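Local atomic coordinates of oxalate--CoA ligase (Arabidopsis thaliana, PDB entry 5IE2), a protein that belongs to the ANL superfamily of AMP-binding enzymes, built of a large N-terminal and a smaller C-terminal domain. Residues 41-49 / 152-160; 159-168 / 179-187. All coordinates share one frame; numbering follows the deposited sequence.

Contact 1: residues 41-49 / 152-160; sequences ERAASRLVS and DSATELVNH
Two serine hydroxyls join the helix to the loop where Ser-49 OG and Ser-153 OG share a hydrogen bond of 2.8 Å, either of them able to donate. Ser-153 OG sits between its own N and carbonyl carbon (chi1 72°), which turns it to the helix; a side chain this short suits a place where loop and helix backbone run so near. One turn back, Ser-45 OG, in one of its two conformers, faces the loop backbone. It takes a weak bond from Ala-154 N at 2.9 Å, bent to 120° at the hydrogen, and a longer weak one from Asp-152 N at 3.4 Å, while itself donating weakly to Glu-41 O.

The helix is 33-50 of the AMP-binding N-terminal domain, and the loop crossing it, poorly ordered at 153-156, leads on to strand 164-169. Thr-155 folds the loop into a turn, its N and OG1 both donating to Asp-152 O, with OG1 at 3.1 Å. That turn presents Ala-154 to the helix, where its small methyl group lies against the backbone: its CB is 3.5 Å from Glu-41 O and 4.2 Å from Ala-44 CB. Farther along, the branched ends of Val-48 and Leu-157 pass alongside in opposed directions, Val-48 CG2 reaching Leu-157 CD1 at 4.0 Å. On a chain bent at chi2 (-64°), Glu-41 OE1 passes beside Ala-154, while OE2 forms a salt bridge with Arg-78, whose guanidinium group also donates to Leu-157 O.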
# COMPACT_ATOMS: atom_id res chain seq x y z
N GLU A 41 23.39 -0.26 -10.14
CA GLU A 41 24.45 0.75 -10.34
C GLU A 41 24.69 0.95 -11.84
O GLU A 41 24.91 2.08 -12.32
CB GLU A 41 25.82 0.32 -9.74
CG GLU A 41 25.95 0.40 -8.27
CD GLU A 41 25.85 1.85 -7.75
OE1 GLU A 41 26.60 2.74 -8.19
OE2 GLU A 41 24.97 2.05 -6.90
N ARG A 42 24.72 -0.16 -12.56
CA ARG A 42 25.01 -0.07 -14.00
C ARG A 42 23.88 0.59 -14.78
O ARG A 42 24.11 1.42 -15.70
CB ARG A 42 25.31 -1.46 -14.58
CG ARG A 42 26.64 -1.96 -13.97
CD ARG A 42 26.87 -3.49 -14.25
NE ARG A 42 27.87 -4.11 -13.35
CZ ARG A 42 28.04 -5.43 -13.25
NH1 ARG A 42 27.27 -6.23 -13.99
NH2 ARG A 42 28.94 -5.97 -12.42
N ALA A 43 22.65 0.24 -14.40
CA ALA A 43 21.52 0.88 -15.03
C ALA A 43 21.48 2.39 -14.72
O ALA A 43 21.11 3.19 -15.58
CB ALA A 43 20.14 0.17 -14.59
N ALA A 44 21.81 2.78 -13.49
CA ALA A 44 21.80 4.19 -13.10
C ALA A 44 22.86 4.91 -13.94
O ALA A 44 22.65 6.03 -14.40
CB ALA A 44 22.10 4.35 -11.60
N SER A 45 23.99 4.25 -14.13
CA SER A 45 25.05 4.83 -14.96
C SER A 45 24.57 5.08 -16.38
O SER A 45 24.89 6.14 -16.97
CB SER A 45 26.27 3.92 -14.99
OG SER A 45 27.00 4.11 -13.81
N ARG A 46 23.81 4.13 -16.93
CA ARG A 46 23.28 4.34 -18.26
C ARG A 46 22.25 5.49 -18.27
O ARG A 46 22.20 6.28 -19.24
CB ARG A 46 22.64 3.06 -18.80
CG ARG A 46 23.69 1.98 -18.99
CD ARG A 46 24.23 2.00 -20.39
NE ARG A 46 23.29 1.35 -21.31
CZ ARG A 46 22.92 1.83 -22.49
NH1 ARG A 46 23.43 2.97 -22.94
NH2 ARG A 46 22.06 1.14 -23.25
N LEU A 47 21.40 5.56 -17.26
CA LEU A 47 20.43 6.68 -17.21
C LEU A 47 21.15 8.05 -17.23
O LEU A 47 20.74 8.98 -17.94
CB LEU A 47 19.56 6.61 -15.94
CG LEU A 47 18.58 5.43 -15.89
CD1 LEU A 47 17.82 5.43 -14.54
CD2 LEU A 47 17.59 5.57 -17.05
N VAL A 48 22.21 8.17 -16.43
CA VAL A 48 22.91 9.45 -16.37
C VAL A 48 23.69 9.73 -17.67
O VAL A 48 23.58 10.81 -18.23
CB VAL A 48 23.87 9.49 -15.16
CG1 VAL A 48 24.67 10.80 -15.12
CG2 VAL A 48 23.09 9.35 -13.87
N SER A 49 24.48 8.76 -18.14
CA SER A 49 25.38 8.98 -19.28
C SER A 49 24.69 8.99 -20.62
O SER A 49 25.11 9.69 -21.53
CB SER A 49 26.46 7.90 -19.35
OG SER A 49 27.29 7.96 -18.20
N ASP A 152 30.22 3.05 -14.38
CA ASP A 152 31.05 4.19 -14.12
C ASP A 152 30.29 5.38 -13.52
O ASP A 152 30.42 5.66 -12.35
CB ASP A 152 31.82 4.61 -15.38
CG ASP A 152 30.96 4.63 -16.63
OD1 ASP A 152 29.76 4.32 -16.54
OD2 ASP A 152 31.49 4.98 -17.71
N SER A 153 29.51 6.06 -14.34
CA SER A 153 29.04 7.41 -14.03
C SER A 153 28.10 7.50 -12.84
O SER A 153 27.61 8.57 -12.54
CB SER A 153 28.37 8.03 -15.25
OG SER A 153 27.13 7.44 -15.50
N ALA A 154 27.83 6.39 -12.18
CA ALA A 154 26.99 6.38 -11.03
C ALA A 154 27.85 6.50 -9.79
O ALA A 154 27.46 7.08 -8.82
CB ALA A 154 26.16 5.09 -10.95
N THR A 155 29.02 5.90 -9.84
CA THR A 155 29.90 5.78 -8.67
C THR A 155 30.03 7.10 -7.93
O THR A 155 29.81 7.17 -6.72
CB THR A 155 31.30 5.29 -9.05
OG1 THR A 155 31.20 4.06 -9.77
CG2 THR A 155 32.14 5.08 -7.79
N GLU A 156 30.42 8.12 -8.70
CA GLU A 156 30.54 9.52 -8.30
C GLU A 156 29.33 10.09 -7.54
O GLU A 156 29.48 10.89 -6.63
CB GLU A 156 30.77 10.36 -9.57
CG GLU A 156 31.39 11.72 -9.34
CD GLU A 156 31.56 12.50 -10.63
OE1 GLU A 156 31.01 12.06 -11.67
OE2 GLU A 156 32.25 13.54 -10.59
N LEU A 157 28.13 9.69 -7.97
CA LEU A 157 26.87 10.21 -7.47
C LEU A 157 26.72 10.12 -5.97
O LEU A 157 26.90 9.03 -5.40
CB LEU A 157 25.72 9.44 -8.10
CG LEU A 157 25.54 9.72 -9.58
CD1 LEU A 157 24.38 8.93 -10.07
CD2 LEU A 157 25.34 11.19 -9.80
N VAL A 158 26.32 11.21 -5.34
CA VAL A 158 26.01 11.20 -3.92
C VAL A 158 24.49 11.37 -3.73
O VAL A 158 23.90 12.31 -4.28
CB VAL A 158 26.74 12.34 -3.18
CG1 VAL A 158 26.34 12.39 -1.73
CG2 VAL A 158 28.25 12.12 -3.29
N ASN A 159 23.86 10.45 -3.01
CA ASN A 159 22.43 10.62 -2.76
C ASN A 159 22.19 11.43 -1.49
O ASN A 159 22.66 11.05 -0.43
CB ASN A 159 21.74 9.25 -2.68
CG ASN A 159 21.99 8.42 -3.94
OD1 ASN A 159 22.75 7.44 -3.92
ND2 ASN A 159 21.33 8.81 -5.05
N HIS A 160 21.43 12.51 -1.61
CA HIS A 160 21.12 13.40 -0.51
C HIS A 160 19.80 13.01 0.12
O HIS A 160 18.86 12.73 -0.59
CB HIS A 160 21.01 14.84 -0.98
CG HIS A 160 22.24 15.34 -1.66
ND1 HIS A 160 22.60 16.66 -1.63
CD2 HIS A 160 23.17 14.71 -2.41
CE1 HIS A 160 23.71 16.83 -2.33
NE2 HIS A 160 24.06 15.67 -2.83

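Contact 2: residues 159-168 / 179-187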
# COMPACT_ATOMS: atom_id res chain seq x y z
N ASN A 159 23.86 10.45 -3.01
CA ASN A 159 22.43 10.62 -2.76
C ASN A 159 22.19 11.43 -1.49
O ASN A 159 22.66 11.05 -0.43
CB ASN A 159 21.74 9.25 -2.68
CG ASN A 159 21.99 8.42 -3.94
OD1 ASN A 159 22.75 7.44 -3.92
ND2 ASN A 159 21.33 8.81 -5.05
N HIS A 160 21.43 12.51 -1.61
CA HIS A 160 21.12 13.40 -0.51
C HIS A 160 19.80 13.01 0.12
O HIS A 160 18.86 12.73 -0.59
CB HIS A 160 21.01 14.84 -0.98
CG HIS A 160 22.24 15.34 -1.66
ND1 HIS A 160 22.60 16.66 -1.63
CD2 HIS A 160 23.17 14.71 -2.41
CE1 HIS A 160 23.71 16.83 -2.33
NE2 HIS A 160 24.06 15.67 -2.83
N PRO A 161 19.70 13.06 1.45
CA PRO A 161 18.43 12.73 2.11
C PRO A 161 17.30 13.63 1.58
O PRO A 161 16.19 13.16 1.46
CB PRO A 161 18.70 13.04 3.59
CG PRO A 161 20.16 12.82 3.75
CD PRO A 161 20.78 13.31 2.42
N ASP A 162 17.59 14.88 1.18
CA ASP A 162 16.46 15.70 0.74
C ASP A 162 16.20 15.60 -0.75
O ASP A 162 15.34 16.31 -1.26
CB ASP A 162 16.65 17.16 1.16
CG ASP A 162 17.67 17.90 0.31
OD1 ASP A 162 17.44 19.11 -0.02
OD2 ASP A 162 18.73 17.31 -0.00
N ASP A 163 16.93 14.74 -1.46
CA ASP A 163 16.63 14.50 -2.90
C ASP A 163 15.23 13.91 -3.06
O ASP A 163 14.86 13.01 -2.32
CB ASP A 163 17.60 13.49 -3.54
CG ASP A 163 18.95 14.06 -3.83
OD1 ASP A 163 19.06 15.30 -3.86
OD2 ASP A 163 19.88 13.25 -4.05
N GLY A 164 14.48 14.35 -4.07
CA GLY A 164 13.22 13.66 -4.35
C GLY A 164 13.53 12.24 -4.79
O GLY A 164 14.54 11.99 -5.42
N ALA A 165 12.65 11.29 -4.47
CA ALA A 165 12.89 9.92 -4.86
C ALA A 165 11.63 9.26 -5.43
O ALA A 165 11.73 8.37 -6.27
CB ALA A 165 13.41 9.09 -3.62
N LEU A 166 10.45 9.67 -4.94
CA LEU A 166 9.22 8.93 -5.30
C LEU A 166 8.12 9.96 -5.42
O LEU A 166 8.06 10.89 -4.61
CB LEU A 166 8.90 7.87 -4.24
CG LEU A 166 7.55 7.18 -4.34
CD1 LEU A 166 7.50 6.48 -5.70
CD2 LEU A 166 7.37 6.17 -3.20
N PHE A 167 7.32 9.87 -6.47
CA PHE A 167 6.21 10.79 -6.63
C PHE A 167 5.00 9.91 -6.94
O PHE A 167 5.10 9.11 -7.86
CB PHE A 167 6.44 11.79 -7.77
CG PHE A 167 5.28 12.74 -7.97
CD1 PHE A 167 5.14 13.84 -7.14
CD2 PHE A 167 4.34 12.53 -8.97
CE1 PHE A 167 4.06 14.73 -7.31
CE2 PHE A 167 3.25 13.44 -9.16
CZ PHE A 167 3.13 14.52 -8.36
N LEU A 168 3.93 10.07 -6.15
CA LEU A 168 2.69 9.26 -6.22
C LEU A 168 1.50 10.19 -6.10
O LEU A 168 1.64 11.33 -5.66
CB LEU A 168 2.62 8.23 -5.06
CG LEU A 168 3.69 7.17 -5.13
CD1 LEU A 168 3.69 6.35 -3.87
CD2 LEU A 168 3.40 6.32 -6.35
N GLY A 179 -1.12 14.98 -5.57
CA GLY A 179 0.29 14.62 -5.84
C GLY A 179 1.22 14.69 -4.63
O GLY A 179 1.31 15.74 -3.97
N VAL A 180 1.92 13.59 -4.36
CA VAL A 180 2.73 13.46 -3.17
C VAL A 180 4.20 13.19 -3.48
O VAL A 180 4.54 12.11 -3.89
CB VAL A 180 2.20 12.31 -2.27
CG1 VAL A 180 3.00 12.24 -0.98
CG2 VAL A 180 0.74 12.56 -1.95
N PRO A 181 5.07 14.18 -3.27
CA PRO A 181 6.52 14.00 -3.44
C PRO A 181 7.13 13.47 -2.15
O PRO A 181 6.84 13.98 -1.06
CB PRO A 181 7.03 15.40 -3.78
CG PRO A 181 6.09 16.31 -3.13
CD PRO A 181 4.72 15.59 -3.01
N LEU A 182 7.92 12.41 -2.29
CA LEU A 182 8.61 11.76 -1.17
C LEU A 182 10.10 11.70 -1.46
O LEU A 182 10.51 11.49 -2.60
CB LEU A 182 8.07 10.32 -0.99
CG LEU A 182 6.53 10.41 -0.75
CD1 LEU A 182 5.95 8.94 -0.81
CD2 LEU A 182 6.18 11.06 0.63
N THR A 183 10.90 11.93 -0.41
CA THR A 183 12.34 12.04 -0.54
C THR A 183 13.07 10.72 -0.21
O THR A 183 12.48 9.74 0.28
CB THR A 183 12.89 13.09 0.43
OG1 THR A 183 12.46 12.70 1.74
CG2 THR A 183 12.29 14.49 0.10
N GLN A 184 14.39 10.73 -0.42
CA GLN A 184 15.26 9.64 0.02
C GLN A 184 15.08 9.43 1.50
O GLN A 184 15.04 8.30 2.02
CB GLN A 184 16.74 9.98 -0.28
CG GLN A 184 17.16 9.71 -1.73
CD GLN A 184 17.65 8.28 -1.95
OE1 GLN A 184 17.58 7.43 -1.08
NE2 GLN A 184 18.19 8.03 -3.14
N LEU A 185 14.99 10.56 2.20
CA LEU A 185 14.84 10.49 3.65
C LEU A 185 13.50 9.89 4.04
O LEU A 185 13.43 9.04 4.95
CB LEU A 185 15.04 11.89 4.26
CG LEU A 185 14.74 12.05 5.78
CD1 LEU A 185 15.61 11.14 6.64
CD2 LEU A 185 14.90 13.56 6.22
N ASN A 186 12.42 10.33 3.38
CA ASN A 186 11.12 9.73 3.64
C ASN A 186 11.21 8.18 3.52
O ASN A 186 10.74 7.41 4.41
CB ASN A 186 10.07 10.25 2.63
CG ASN A 186 9.60 11.69 2.86
OD1 ASN A 186 9.22 12.36 1.90
ND2 ASN A 186 9.63 12.20 4.11
N LEU A 187 11.79 7.72 2.41
CA LEU A 187 11.85 6.27 2.13
C LEU A 187 12.70 5.53 3.17
O LEU A 187 12.31 4.48 3.68
CB LEU A 187 12.43 6.01 0.73
CG LEU A 187 11.57 6.54 -0.45
CD1 LEU A 187 12.30 6.22 -1.77
CD2 LEU A 187 10.24 5.87 -0.53
O HOH W 1 19.19 10.72 -4.48
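Leu-182 O accepts from two successive amides, Ala-165 N at 2.8 Å and Leu-166 N at 3.0 Å, the signature of a classic beta bulge in this antiparallel hairpin of strands 164-169 and 179-183. Its connecting loop corresponds to the phosphate-binding loop of the ANL family, consistent with the side chain of Val-180 lying about 7 Å from the bound ATP. Beyond the bulge the pairing is regular and ends in a short bond of 2.6 Å from Val-180 N to Leu-168 O.

Leu-166 and Leu-182 run alongside on one face, pointing alike, Leu-166 CD2 meeting Leu-182 CD1 at 3.9 Å; Leu-187 comes in nearly perpendicular to Leu-166, and Leu-166 and Leu-187 pack on Leu-218 and Leu-219 of helix 215-227. The small Ala-165 leaves room for Leu-187 CD1, 3.6 Å from its CB. On the other face the ring of Phe-167, CG anti to N (chi1 179°), extends along the partner strand until CZ lies 3.8 Å from Gly-179 CA, a place that suits a residue with no side chain.

Thr-183 ends the strand and caps helix 184-198 in a capping box with Asn-186, while Gln-184 N and Leu-185 N donate to Asp-163 O and Pro-161 O. Those carbonyls are presented by a type I turn, 160-163, pinned where Asp-163 OD2, also salt-bridged to Arg-80, is met by His-160 N at 3.0 Å from above the carboxylate plane.

How the contacts relate
Contact 1 comes first along the chain, its second segment running into the first segment of contact 2, and both lie in the AMP-binding N-terminal part. Their centres are about 17 Å apart, and they share Asn-159 and His-160, where the loop resting on helix 33-50 passes into the turn before strand 164-169. Contact 1 is peripheral, its centre about 29 Å from the centre of the chain, whereas that of contact 2 is about 17 Å from it and nearer the bound ATP. Helix 67-78 bridges them: its Arg-78 reaches the loop of contact 1 and Asn-159, while its Ile-77 packs on Ala-165 and Leu-187. The run 152-168 thus leads from the protein's outer edge inward to the hairpin near the nucleotide.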